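Local coordinates for protein esterase (Pelagibacterium halotolerans, PDB 5DWD) that probably hydrolyses carboxylic esters, as an alpha/beta-hydrolase of the phospholipase/carboxylesterase family, at residues Gly51-Asp56 with Ala75-His80. Residues are numbered along the deposited sequence; the frame is centred on the assembly and turned at random.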
loop_
_atom_site.group_PDB
_atom_site.type_symbol
_atom_site.label_atom_id
_atom_site.label_comp_id
_atom_site.label_asym_id
_atom_site.label_seq_id
_atom_site.Cartn_x
_atom_site.Cartn_y
_atom_site.Cartn_z
ATOM N N GLY B 51 19.523 -13.048 -20.393
ATOM C CA GLY B 51 19.691 -13.882 -21.539
ATOM C C GLY B 51 18.419 -14.384 -22.198
ATOM O O GLY B 51 18.522 -15.114 -23.187
ATOM N N SER B 52 17.280 -13.869 -21.703
ATOM C CA SER B 52 15.955 -14.214 -22.221
ATOM C C SER B 52 15.448 -13.051 -23.038
ATOM O O SER B 52 16.263 -12.254 -23.503
ATOM C CB SER B 52 15.088 -14.631 -21.047
ATOM O OG SER B 52 13.766 -14.940 -21.409
ATOM N N ASP B 53 14.138 -13.003 -23.248
ATOM C CA ASP B 53 13.535 -11.969 -24.063
ATOM C C ASP B 53 12.048 -11.901 -23.782
ATOM O O ASP B 53 11.496 -12.730 -23.068
ATOM C CB ASP B 53 13.821 -12.161 -25.554
ATOM C CG ASP B 53 13.170 -13.321 -26.185
ATOM O OD1 ASP B 53 12.348 -14.059 -25.673
ATOM O OD2 ASP B 53 13.560 -13.643 -27.355
ATOM N N GLY B 54 11.404 -10.878 -24.320
ATOM C CA GLY B 54 9.990 -10.770 -24.106
ATOM C C GLY B 54 9.139 -11.879 -24.698
ATOM O O GLY B 54 8.120 -12.228 -24.092
ATOM N N ARG B 55 9.524 -12.424 -25.856
ATOM C CA ARG B 55 8.885 -13.501 -26.465
ATOM C C ARG B 55 8.780 -14.713 -25.552
ATOM O O ARG B 55 7.778 -15.446 -25.510
ATOM C CB ARG B 55 9.579 -13.807 -27.787
ATOM C CG ARG B 55 9.094 -15.022 -28.515
ATOM C CD ARG B 55 9.986 -15.279 -29.731
ATOM N NE ARG B 55 9.732 -16.591 -30.304
ATOM C CZ ARG B 55 8.690 -16.929 -31.069
ATOM N NH1 ARG B 55 7.729 -16.050 -31.396
ATOM N NH2 ARG B 55 8.601 -18.185 -31.516
ATOM N N ASP B 56 9.792 -14.904 -24.735
ATOM C CA ASP B 56 9.728 -15.964 -23.772
ATOM C C ASP B 56 8.626 -15.733 -22.712
ATOM O O ASP B 56 7.918 -16.651 -22.346
ATOM C CB ASP B 56 11.070 -16.096 -22.989
ATOM C CG ASP B 56 12.189 -16.764 -23.777
ATOM O OD1 ASP B 56 11.964 -17.489 -24.785
ATOM O OD2 ASP B 56 13.356 -16.597 -23.323
ATOM N N ALA B 75 5.396 -7.624 -22.651
ATOM C CA ALA B 75 6.713 -8.200 -22.219
ATOM C C ALA B 75 7.848 -7.512 -22.993
ATOM O O ALA B 75 8.213 -7.987 -24.069
ATOM C CB ALA B 75 6.742 -9.668 -22.529
ATOM N N PRO B 76 8.402 -6.415 -22.446
ATOM C CA PRO B 76 9.471 -5.717 -23.168
ATOM C C PRO B 76 10.752 -6.464 -23.205
ATOM O O PRO B 76 11.108 -7.176 -22.236
ATOM C CB PRO B 76 9.646 -4.439 -22.401
ATOM C CG PRO B 76 9.096 -4.750 -21.043
ATOM C CD PRO B 76 8.019 -5.732 -21.221
ATOM N N ASN B 77 11.429 -6.340 -24.337
ATOM C CA ASN B 77 12.825 -6.769 -24.362
ATOM C C ASN B 77 13.660 -5.780 -23.537
ATOM O O ASN B 77 13.485 -4.574 -23.663
ATOM C CB ASN B 77 13.361 -6.839 -25.766
ATOM C CG ASN B 77 12.647 -7.825 -26.616
ATOM O OD1 ASN B 77 12.378 -8.992 -26.206
ATOM N ND2 ASN B 77 12.395 -7.428 -27.879
ATOM N N ALA B 78 14.605 -6.280 -22.718
ATOM C CA ALA B 78 15.498 -5.446 -21.989
ATOM C C ALA B 78 16.375 -4.660 -22.997
ATOM O O ALA B 78 16.503 -5.062 -24.145
ATOM C CB ALA B 78 16.342 -6.314 -21.070
ATOM N N PRO B 79 16.981 -3.571 -22.517
ATOM C CA PRO B 79 17.526 -2.624 -23.412
ATOM C C PRO B 79 18.868 -2.966 -24.058
ATOM O O PRO B 79 19.309 -2.273 -24.953
ATOM C CB PRO B 79 17.663 -1.375 -22.526
ATOM C CG PRO B 79 17.692 -1.862 -21.124
ATOM C CD PRO B 79 16.792 -3.031 -21.161
ATOM N N HIS B 80 19.533 -3.993 -23.599
ATOM C CA HIS B 80 20.852 -4.326 -24.100
ATOM C C HIS B 80 20.912 -5.775 -24.533
ATOM O O HIS B 80 20.325 -6.661 -23.889
ATOM C CB HIS B 80 21.792 -4.198 -22.929
ATOM C CG HIS B 80 21.703 -2.893 -22.203
ATOM N ND1 HIS B 80 22.167 -1.709 -22.739
ATOM C CD2 HIS B 80 21.198 -2.584 -20.981
ATOM C CE1 HIS B 80 21.951 -0.722 -21.881
ATOM N NE2 HIS B 80 21.375 -1.229 -20.803
HETATM O O HOH W 1 11.312 -10.861 -27.727
#
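Asp53 lays its CB 3.5 Å from OD1 of Asn77 while its carboxylate turns back to its own helix. With CG lodged between the backbone N and the carbonyl carbon (chi1 69°), Asp53 OD1 accepts from Asp56 N at 2.9 Å, the N-cap bond. Next comes Gly54, the first residue of the helix, whose N-H runs fairly straight to Asn77 OD1 at 2.8 Å, the donor somewhat tilted from the carbonyl plane. Its CA also gives a C-H...O contact to Ala75 O at 3.3 Å; a side chain would collide with that oxygen, so the close approach depends on glycine. Gly54 O in turn rests on Ala75 CB. At Arg55 the backbone N reaches Asn77 OD1 through a water, so this amide oxygen serves two N-H groups of the helix's first turn. With an alanine at Asn77, Gly54 N and the bridging water are likely to lose their acceptor. ND2 of Asn77 donates to Ser29 OG, which fixes the amide's rotation. Helix 54-65 is the beta-alpha-beta crossover between parallel strands 42-47 and 71-74 of the hydrolase sheet; the contact ties its start to the loop leaving strand 71-74, with Tyr89 of strand 89-90 alongside and helix 101-126 against Pro76 and Pro79.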